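Long-range contacts in protein RMD9, mitochondrial (Saccharomyces cerevisiae S288C, PDB 7A9X), which binds a dodecameric RNA motif in the 3'-UTRs of mitochondrial mRNAs and takes part in the processing or stability of these transcripts: residues Arg342-Ala347 / Ser362-Phe367; Ile316-Ser321 / Lys349-Thr354. All coordinates share one frame; numbering follows the deposited sequence.

Contacts 1 and 2 share helix 337-351 and lie about 10 Å apart between centres, on the same side of the chain's centre. Contact 1 joins that helix to helix 357-374, between segments assigned to pentatricopeptide repeats PPR5 and PPR6; contact 2 joins its C-terminal end to the loop leading into helix 320-334 and the first residues of that helix. All touching residues of contact 1 are buried, whereas in contact 2 Phe-350 and Gln-319 are partly exposed. Aromatic stacking and one tryptophan-amide bond characterise contact 1; in contact 2 a tyrosine hydroxyl meets a backbone carbonyl. Leu-363 touches both Val-320 and Tyr-351, linking the two. Both contacts have RNA beside them, the backbone at contact 1, an adenine too at contact 2.

Contact 1: residues Arg342-Ala347 / Ser362-Phe367; sequences RIWEKA and SLNNTF. With nucleotides of chain B.
Trp-344 lays its indole flat on the ring of Phe-367 in a face-to-face stack, the five-membered ring centred 3.8 Å from the phenyl centroid and the planes 7° apart. Both side chains leave the backbone with CG anti to N (chi1 175° in Trp-344), which starts each toward the other helix. Phe-367 CB presses on the same indole at CD1, 3.4 Å away. The pyrrole corner of the indole fits a hollow formed by three residues of 362-367: Phe-367 covers a face, Leu-363 CG comes obliquely to Trp-344 CD1 at 3.7 Å, and Asn-364 stands at the edge. There Trp-344 NE1 donates to Asn-364 OD1 at 3.1 Å, in both the indole plane and the carbonyl plane, with a bent N-H...O angle of 145°. This bond would help fix the turn of the indole in its slot. About one helical turn on from Trp-344, Ala-347 CB packs 3.9 Å from Leu-363 CD2. On helix 357-374, Ser-362 OG gives a hydrogen bond to OP1 of C8 of chain B. The helix segments, assigned to repeats PPR5 and PPR6, run almost antiparallel; helix 379-396 packs against the stack through Ile-389 and Tyr-393, whose OH also bonds Asn-364 ND2, while helix 320-334 meets Leu-363 through Val-320 and Val-323.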
loop_
_atom_site.group_PDB
_atom_site.type_symbol
_atom_site.label_atom_id
_atom_site.label_comp_id
_atom_site.label_asym_id
_atom_site.label_seq_id
_atom_site.Cartn_x
_atom_site.Cartn_y
_atom_site.Cartn_z
ATOM N N ARG A 342 -17.325 -15.974 0.798
ATOM C CA ARG A 342 -18.160 -15.660 1.954
ATOM C C ARG A 342 -17.505 -14.614 2.848
ATOM O O ARG A 342 -18.186 -13.727 3.376
ATOM C CB ARG A 342 -18.469 -16.932 2.745
ATOM C CG ARG A 342 -19.499 -17.832 2.076
ATOM C CD ARG A 342 -19.895 -19.015 2.955
ATOM N NE ARG A 342 -18.925 -20.106 2.901
ATOM C CZ ARG A 342 -17.978 -20.314 3.811
ATOM N NH1 ARG A 342 -17.143 -21.338 3.676
ATOM N NH2 ARG A 342 -17.864 -19.504 4.855
ATOM N N ILE A 343 -16.187 -14.699 3.037
ATOM C CA ILE A 343 -15.498 -13.703 3.852
ATOM C C ILE A 343 -15.497 -12.352 3.149
ATOM O O ILE A 343 -15.694 -11.305 3.781
ATOM C CB ILE A 343 -14.071 -14.175 4.185
ATOM C CG1 ILE A 343 -14.112 -15.472 5.000
ATOM C CG2 ILE A 343 -13.309 -13.089 4.935
ATOM C CD1 ILE A 343 -14.867 -15.348 6.312
ATOM N N TRP A 344 -15.291 -12.353 1.830
ATOM C CA TRP A 344 -15.325 -11.110 1.068
ATOM C C TRP A 344 -16.692 -10.443 1.159
ATOM O O TRP A 344 -16.784 -9.214 1.256
ATOM C CB TRP A 344 -14.956 -11.384 -0.388
ATOM C CG TRP A 344 -15.066 -10.185 -1.276
ATOM C CD1 TRP A 344 -14.148 -9.188 -1.427
ATOM C CD2 TRP A 344 -16.158 -9.862 -2.144
ATOM N NE1 TRP A 344 -14.601 -8.262 -2.336
ATOM C CE2 TRP A 344 -15.833 -8.653 -2.791
ATOM C CE3 TRP A 344 -17.380 -10.479 -2.437
ATOM C CZ2 TRP A 344 -16.685 -8.046 -3.712
ATOM C CZ3 TRP A 344 -18.225 -9.877 -3.353
ATOM C CH2 TRP A 344 -17.872 -8.671 -3.980
ATOM N N GLU A 345 -17.766 -11.239 1.131
ATOM C CA GLU A 345 -19.107 -10.673 1.248
ATOM C C GLU A 345 -19.304 -9.996 2.598
ATOM O O GLU A 345 -19.886 -8.908 2.675
ATOM C CB GLU A 345 -20.165 -11.758 1.041
ATOM C CG GLU A 345 -20.505 -12.046 -0.410
ATOM C CD GLU A 345 -21.637 -13.047 -0.544
ATOM O OE1 GLU A 345 -21.812 -13.871 0.379
ATOM O OE2 GLU A 345 -22.357 -13.003 -1.565
ATOM N N LYS A 346 -18.828 -10.627 3.674
ATOM C CA LYS A 346 -18.965 -10.025 4.996
ATOM C C LYS A 346 -18.130 -8.756 5.114
ATOM O O LYS A 346 -18.553 -7.787 5.753
ATOM C CB LYS A 346 -18.573 -11.035 6.077
ATOM C CG LYS A 346 -19.529 -12.211 6.198
ATOM C CD LYS A 346 -19.164 -13.102 7.371
ATOM C CE LYS A 346 -20.168 -14.231 7.533
ATOM N NZ LYS A 346 -19.900 -15.037 8.756
ATOM N N ALA A 347 -16.946 -8.739 4.500
ATOM C CA ALA A 347 -16.114 -7.542 4.551
ATOM C C ALA A 347 -16.751 -6.390 3.780
ATOM O O ALA A 347 -16.727 -5.242 4.237
ATOM C CB ALA A 347 -14.720 -7.848 4.009
ATOM N N SER A 362 -8.416 -2.096 -2.540
ATOM C CA SER A 362 -7.424 -3.078 -2.114
ATOM C C SER A 362 -8.073 -4.425 -1.822
ATOM O O SER A 362 -7.501 -5.476 -2.137
ATOM C CB SER A 362 -6.674 -2.564 -0.886
ATOM O OG SER A 362 -5.633 -3.449 -0.513
ATOM N N LEU A 363 -9.268 -4.415 -1.222
ATOM C CA LEU A 363 -9.981 -5.662 -0.954
ATOM C C LEU A 363 -10.380 -6.351 -2.252
ATOM O O LEU A 363 -10.159 -7.556 -2.422
ATOM C CB LEU A 363 -11.218 -5.394 -0.093
ATOM C CG LEU A 363 -12.106 -6.611 0.191
ATOM C CD1 LEU A 363 -11.418 -7.559 1.162
ATOM C CD2 LEU A 363 -13.480 -6.207 0.711
ATOM N N ASN A 364 -10.969 -5.597 -3.183
ATOM C CA ASN A 364 -11.397 -6.181 -4.449
ATOM C C ASN A 364 -10.213 -6.675 -5.270
ATOM O O ASN A 364 -10.354 -7.630 -6.045
ATOM C CB ASN A 364 -12.220 -5.163 -5.236
ATOM C CG ASN A 364 -13.534 -4.831 -4.556
ATOM O OD1 ASN A 364 -14.143 -5.684 -3.909
ATOM N ND2 ASN A 364 -13.978 -3.587 -4.697
ATOM N N ASN A 365 -9.044 -6.051 -5.108
ATOM C CA ASN A 365 -7.843 -6.538 -5.781
ATOM C C ASN A 365 -7.518 -7.961 -5.348
ATOM O O ASN A 365 -7.291 -8.843 -6.185
ATOM C CB ASN A 365 -6.667 -5.605 -5.495
ATOM C CG ASN A 365 -5.395 -6.037 -6.198
ATOM O OD1 ASN A 365 -5.434 -6.550 -7.317
ATOM N ND2 ASN A 365 -4.259 -5.833 -5.543
ATOM N N THR A 366 -7.494 -8.202 -4.035
ATOM C CA THR A 366 -7.232 -9.543 -3.526
ATOM C C THR A 366 -8.311 -10.523 -3.970
ATOM O O THR A 366 -8.007 -11.655 -4.362
ATOM C CB THR A 366 -7.135 -9.509 -2.000
ATOM O OG1 THR A 366 -6.122 -8.575 -1.607
ATOM C CG2 THR A 366 -6.786 -10.886 -1.449
ATOM N N PHE A 367 -9.576 -10.096 -3.935
ATOM C CA PHE A 367 -10.687 -11.000 -4.219
ATOM C C PHE A 367 -10.718 -11.407 -5.689
ATOM O O PHE A 367 -10.847 -12.593 -6.011
ATOM C CB PHE A 367 -12.006 -10.342 -3.812
ATOM C CG PHE A 367 -13.222 -11.101 -4.249
ATOM C CD1 PHE A 367 -13.514 -12.343 -3.703
ATOM C CD2 PHE A 367 -14.080 -10.570 -5.201
ATOM C CE1 PHE A 367 -14.636 -13.047 -4.101
ATOM C CE2 PHE A 367 -15.205 -11.266 -5.604
ATOM C CZ PHE A 367 -15.483 -12.508 -5.054
ATOM P P A B 9 -0.688 0.322 -2.716
ATOM O OP1 A B 9 0.265 0.436 -3.848
ATOM O OP2 A B 9 -1.681 1.401 -2.502
ATOM O "O5'" A B 9 -1.491 -1.053 -2.864
ATOM C "C5'" A B 9 -2.739 -1.259 -2.209
ATOM C "C4'" A B 9 -3.900 -1.385 -3.165
ATOM O "O4'" A B 9 -4.970 -0.509 -2.731
ATOM C "C3'" A B 9 -3.642 -0.990 -4.614
ATOM O "O3'" A B 9 -3.089 -2.064 -5.363
ATOM C "C2'" A B 9 -5.020 -0.559 -5.106
ATOM O "O2'" A B 9 -5.800 -1.687 -5.471
ATOM C "C1'" A B 9 -5.627 0.054 -3.844
ATOM N N9 A B 9 -5.472 1.521 -3.776
ATOM C C8 A B 9 -4.545 2.213 -3.037
ATOM N N7 A B 9 -4.640 3.515 -3.142
ATOM C C5 A B 9 -5.711 3.698 -4.005
ATOM C C6 A B 9 -6.321 4.857 -4.518
ATOM N N6 A B 9 -5.922 6.097 -4.225
ATOM N N1 A B 9 -7.369 4.700 -5.355
ATOM C C2 A B 9 -7.768 3.454 -5.647
ATOM N N3 A B 9 -7.275 2.290 -5.229
ATOM C C4 A B 9 -6.236 2.479 -4.401
ATOM P P C B 8 -3.469 -1.517 2.141
ATOM O OP1 C B 8 -4.157 -1.657 0.833
ATOM O OP2 C B 8 -2.894 -2.718 2.799
ATOM O "O5'" C B 8 -2.287 -0.457 2.008
ATOM C "C5'" C B 8 -2.399 0.677 1.157
ATOM C "C4'" C B 8 -1.076 0.995 0.509
ATOM O "O4'" C B 8 -0.155 1.519 1.510
ATOM C "C3'" C B 8 -0.374 -0.201 -0.143
ATOM O "O3'" C B 8 0.209 0.177 -1.389
ATOM C "C2'" C B 8 0.722 -0.555 0.859
ATOM O "O2'" C B 8 1.855 -1.180 0.298
ATOM C "C1'" C B 8 1.064 0.808 1.449
ATOM N N1 C B 8 1.640 0.720 2.798
ATOM C C2 C B 8 2.899 1.276 3.052
ATOM O O2 C B 8 3.499 1.869 2.145
ATOM N N3 C B 8 3.429 1.164 4.292
ATOM C C4 C B 8 2.763 0.521 5.251
ATOM N N4 C B 8 3.327 0.440 6.459
ATOM C C5 C B 8 1.487 -0.065 5.016
ATOM C C6 C B 8 0.972 0.051 3.786
ATOM P P U B 10 -2.522 -1.837 -6.851
ATOM O OP1 U B 10 -1.679 -3.013 -7.186
ATOM O OP2 U B 10 -1.935 -0.474 -6.933
ATOM O "O5'" U B 10 -3.815 -1.883 -7.783
ATOM C "C5'" U B 10 -4.456 -3.112 -8.098
ATOM C "C4'" U B 10 -5.544 -2.907 -9.121
ATOM O "O4'" U B 10 -6.493 -1.937 -8.612
ATOM C "C3'" U B 10 -5.088 -2.336 -10.457
ATOM O "O3'" U B 10 -4.654 -3.348 -11.352
ATOM C "C2'" U B 10 -6.316 -1.582 -10.960
ATOM O "O2'" U B 10 -7.209 -2.456 -11.634
ATOM C "C1'" U B 10 -6.969 -1.119 -9.655
ATOM N N1 U B 10 -6.663 0.292 -9.323
ATOM C C2 U B 10 -7.605 1.246 -9.660
ATOM O O2 U B 10 -8.653 0.973 -10.217
ATOM N N3 U B 10 -7.272 2.534 -9.318
ATOM C C4 U B 10 -6.119 2.951 -8.685
ATOM O O4 U B 10 -5.963 4.148 -8.444
ATOM C C5 U B 10 -5.196 1.904 -8.368
ATOM C C6 U B 10 -5.494 0.642 -8.687
#

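Contact 2: residues Ile316-Ser321 / Lys349-Thr354; sequences IILQVS and KFYGNT. With nucleotides of chain B.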
loop_
_atom_site.group_PDB
_atom_site.type_symbol
_atom_site.label_atom_id
_atom_site.label_comp_id
_atom_site.label_asym_id
_atom_site.label_seq_id
_atom_site.Cartn_x
_atom_site.Cartn_y
_atom_site.Cartn_z
ATOM N N ILE A 316 -12.578 -1.406 16.987
ATOM C CA ILE A 316 -11.581 -2.045 16.140
ATOM C C ILE A 316 -11.966 -1.812 14.687
ATOM O O ILE A 316 -13.136 -1.927 14.310
ATOM C CB ILE A 316 -11.440 -3.550 16.473
ATOM C CG1 ILE A 316 -10.396 -4.200 15.563
ATOM C CG2 ILE A 316 -12.788 -4.253 16.382
ATOM C CD1 ILE A 316 -9.782 -5.453 16.146
ATOM N N ILE A 317 -10.979 -1.463 13.888
ATOM C CA ILE A 317 -11.151 -1.306 12.451
ATOM C C ILE A 317 -10.959 -2.662 11.792
ATOM O O ILE A 317 -10.172 -3.498 12.254
ATOM C CB ILE A 317 -10.167 -0.261 11.888
ATOM C CG1 ILE A 317 -8.721 -0.726 12.098
ATOM C CG2 ILE A 317 -10.390 1.087 12.554
ATOM C CD1 ILE A 317 -7.681 0.193 11.492
ATOM N N LEU A 318 -11.701 -2.899 10.712
ATOM C CA LEU A 318 -11.484 -4.082 9.883
ATOM C C LEU A 318 -10.411 -3.721 8.862
ATOM O O LEU A 318 -10.684 -3.433 7.696
ATOM C CB LEU A 318 -12.783 -4.525 9.221
ATOM C CG LEU A 318 -12.752 -5.901 8.553
ATOM C CD1 LEU A 318 -12.559 -6.998 9.590
ATOM C CD2 LEU A 318 -14.006 -6.148 7.732
ATOM N N GLN A 319 -9.163 -3.712 9.335
ATOM C CA GLN A 319 -8.033 -3.277 8.520
ATOM C C GLN A 319 -7.920 -4.149 7.278
ATOM O O GLN A 319 -7.770 -5.371 7.381
ATOM C CB GLN A 319 -6.746 -3.337 9.343
ATOM C CG GLN A 319 -5.619 -2.461 8.819
ATOM C CD GLN A 319 -4.336 -2.606 9.624
ATOM O OE1 GLN A 319 -3.683 -1.616 9.955
ATOM N NE2 GLN A 319 -3.963 -3.845 9.931
ATOM N N VAL A 320 -7.995 -3.520 6.101
ATOM C CA VAL A 320 -8.100 -4.289 4.865
ATOM C C VAL A 320 -6.846 -5.122 4.626
ATOM O O VAL A 320 -6.927 -6.223 4.069
ATOM C CB VAL A 320 -8.416 -3.364 3.671
ATOM C CG1 VAL A 320 -7.200 -2.544 3.265
ATOM C CG2 VAL A 320 -8.934 -4.179 2.493
ATOM N N SER A 321 -5.676 -4.634 5.051
ATOM C CA SER A 321 -4.464 -5.443 4.954
ATOM C C SER A 321 -4.616 -6.743 5.734
ATOM O O SER A 321 -4.180 -7.806 5.280
ATOM C CB SER A 321 -3.260 -4.650 5.458
ATOM O OG SER A 321 -3.475 -4.173 6.777
ATOM N N LYS A 349 -19.971 -5.899 3.203
ATOM C CA LYS A 349 -21.103 -5.388 3.970
ATOM C C LYS A 349 -20.644 -4.595 5.187
ATOM O O LYS A 349 -21.283 -3.601 5.551
ATOM C CB LYS A 349 -22.018 -6.536 4.399
ATOM C CG LYS A 349 -22.929 -7.039 3.295
ATOM C CD LYS A 349 -23.906 -8.085 3.809
ATOM C CE LYS A 349 -24.901 -8.479 2.727
ATOM N NZ LYS A 349 -25.867 -9.507 3.201
ATOM N N PHE A 350 -19.547 -5.012 5.823
ATOM C CA PHE A 350 -19.024 -4.263 6.960
ATOM C C PHE A 350 -18.555 -2.878 6.538
ATOM O O PHE A 350 -18.856 -1.883 7.206
ATOM C CB PHE A 350 -17.880 -5.037 7.619
ATOM C CG PHE A 350 -17.359 -4.398 8.877
ATOM C CD1 PHE A 350 -17.910 -4.718 10.109
ATOM C CD2 PHE A 350 -16.316 -3.482 8.829
ATOM C CE1 PHE A 350 -17.432 -4.136 11.272
ATOM C CE2 PHE A 350 -15.834 -2.893 9.986
ATOM C CZ PHE A 350 -16.391 -3.220 11.209
ATOM N N TYR A 351 -17.815 -2.793 5.432
ATOM C CA TYR A 351 -17.300 -1.505 4.982
ATOM C C TYR A 351 -18.431 -0.591 4.527
ATOM O O TYR A 351 -18.575 0.533 5.024
ATOM C CB TYR A 351 -16.282 -1.710 3.860
ATOM C CG TYR A 351 -14.983 -2.349 4.305
ATOM C CD1 TYR A 351 -14.404 -2.022 5.525
ATOM C CD2 TYR A 351 -14.339 -3.281 3.503
ATOM C CE1 TYR A 351 -13.217 -2.605 5.930
ATOM C CE2 TYR A 351 -13.154 -3.870 3.899
ATOM C CZ TYR A 351 -12.598 -3.528 5.112
ATOM O OH TYR A 351 -11.417 -4.114 5.506
ATOM N N GLY A 352 -19.246 -1.057 3.584
ATOM C CA GLY A 352 -20.327 -0.229 3.072
ATOM C C GLY A 352 -19.790 1.048 2.457
ATOM O O GLY A 352 -18.906 1.024 1.594
ATOM N N ASN A 353 -20.322 2.182 2.913
ATOM C CA ASN A 353 -19.869 3.498 2.481
ATOM C C ASN A 353 -19.033 4.197 3.545
ATOM O O ASN A 353 -18.716 5.381 3.392
ATOM C CB ASN A 353 -21.068 4.374 2.103
ATOM C CG ASN A 353 -21.982 3.712 1.093
ATOM O OD1 ASN A 353 -21.768 3.816 -0.115
ATOM N ND2 ASN A 353 -23.013 3.032 1.581
ATOM N N THR A 354 -18.669 3.493 4.619
ATOM C CA THR A 354 -17.978 4.117 5.740
ATOM C C THR A 354 -16.510 4.391 5.432
ATOM O O THR A 354 -15.940 5.349 5.967
ATOM C CB THR A 354 -18.094 3.230 6.986
ATOM O OG1 THR A 354 -19.454 2.808 7.148
ATOM C CG2 THR A 354 -17.661 3.991 8.236
ATOM P P A B 7 -1.822 1.766 7.571
ATOM O OP1 A B 7 -0.861 0.786 8.136
ATOM O OP2 A B 7 -1.305 2.988 6.898
ATOM O "O5'" A B 7 -2.775 1.017 6.542
ATOM C "C5'" A B 7 -2.822 -0.404 6.456
ATOM C "C4'" A B 7 -3.888 -0.860 5.486
ATOM O "O4'" A B 7 -5.183 -0.809 6.141
ATOM C "C3'" A B 7 -4.023 -0.004 4.229
ATOM O "O3'" A B 7 -4.500 -0.814 3.155
ATOM C "C2'" A B 7 -5.113 0.983 4.626
ATOM O "O2'" A B 7 -5.783 1.595 3.546
ATOM C "C1'" A B 7 -6.035 0.089 5.448
ATOM N N9 A B 7 -6.836 0.810 6.439
ATOM C C8 A B 7 -6.442 1.870 7.216
ATOM N N7 A B 7 -7.382 2.311 8.015
ATOM C C5 A B 7 -8.467 1.487 7.743
ATOM C C6 A B 7 -9.773 1.438 8.261
ATOM N N6 A B 7 -10.233 2.267 9.200
ATOM N N1 A B 7 -10.606 0.492 7.774
ATOM C C2 A B 7 -10.148 -0.343 6.832
ATOM N N3 A B 7 -8.945 -0.395 6.267
ATOM C C4 A B 7 -8.144 0.557 6.772
ATOM P P A B 6 -1.254 0.616 13.874
ATOM O OP1 A B 6 -0.910 -0.641 13.162
ATOM O OP2 A B 6 -0.167 1.474 14.409
ATOM O "O5'" A B 6 -2.138 1.537 12.923
ATOM C "C5'" A B 6 -3.278 1.031 12.234
ATOM C "C4'" A B 6 -3.591 1.860 11.010
ATOM O "O4'" A B 6 -4.077 3.164 11.435
ATOM C "C3'" A B 6 -2.393 2.128 10.105
ATOM O "O3'" A B 6 -2.817 2.219 8.748
ATOM C "C2'" A B 6 -1.910 3.493 10.585
ATOM O "O2'" A B 6 -1.158 4.232 9.647
ATOM C "C1'" A B 6 -3.226 4.181 10.932
ATOM N N9 A B 6 -3.065 5.202 11.964
ATOM C C8 A B 6 -2.746 4.995 13.282
ATOM N N7 A B 6 -2.648 6.100 13.975
ATOM C C5 A B 6 -2.910 7.096 13.048
ATOM C C6 A B 6 -2.956 8.492 13.161
ATOM N N6 A B 6 -2.729 9.141 14.304
ATOM N N1 A B 6 -3.245 9.201 12.048
ATOM C C2 A B 6 -3.472 8.544 10.905
ATOM N N3 A B 6 -3.456 7.234 10.673
ATOM C C4 A B 6 -3.168 6.560 11.801
ATOM P P C B 8 -3.469 -1.517 2.141
ATOM O OP1 C B 8 -4.157 -1.657 0.833
ATOM O OP2 C B 8 -2.894 -2.718 2.799
ATOM O "O5'" C B 8 -2.287 -0.457 2.008
ATOM C "C5'" C B 8 -2.399 0.677 1.157
ATOM C "C4'" C B 8 -1.076 0.995 0.509
ATOM O "O4'" C B 8 -0.155 1.519 1.510
ATOM C "C3'" C B 8 -0.374 -0.201 -0.143
ATOM O "O3'" C B 8 0.209 0.177 -1.389
ATOM C "C2'" C B 8 0.722 -0.555 0.859
ATOM O "O2'" C B 8 1.855 -1.180 0.298
ATOM C "C1'" C B 8 1.064 0.808 1.449
ATOM N N1 C B 8 1.640 0.720 2.798
ATOM C C2 C B 8 2.899 1.276 3.052
ATOM O O2 C B 8 3.499 1.869 2.145
ATOM N N3 C B 8 3.429 1.164 4.292
ATOM C C4 C B 8 2.763 0.521 5.251
ATOM N N4 C B 8 3.327 0.440 6.459
ATOM C C5 C B 8 1.487 -0.065 5.016
ATOM C C6 C B 8 0.972 0.051 3.786
#
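Tyr-351 points the edge of its ring at Leu-318, whose carbonyl O lies in the ring plane beside OH and CE1. Val-320 CB and C2 of the adenine of A7 of chain B approach this ring obliquely. Phe-350, the residue before it on the helix, has Leu-318 CB obliquely against its ring, 3.5 Å from CE2, while Leu-318 CD2 meets Phe-350 CD2 at 3.7 Å. Leu-318 thus touches both aromatic side chains, its CG lying 3.8 Å from Tyr-351 OH. The hydroxyl donates to Leu-318 O; the modelled separation is very short, so its exact length is doubtful. Leu-318 centres an inverse gamma turn just ahead of helix 320-334, and Gln-319 takes the N-cap position. Gln-319 CG lies 3.2 Å from O4' of A7 of chain B, and OE1 lies 3.5 Å from C5' of A6 of chain B, while NE2 is hydrogen-bonded to Thr-322 OG1. An alanine here, which keeps only CB of the side chain, removes these ribose contacts with A6 and A7 of chain B and would probably leave Thr-322 OG1 without its amide partner. Val-320 CG1, set between the backbone N and the carbonyl carbon, reaches O3' of A7 of chain B at 3.2 Å. Ile-317 CG2 lies 3.6 Å from N6 of the same nucleotide. One hydroxyl-carbonyl bond and the packing of Leu-318 on Phe-350 thus tie the lead-in to helix 320-334 to the C-terminal end of helix 337-351, and the residues beside Leu-318 meet A7 of chain B mostly by van der Waals contact of their carbon atoms.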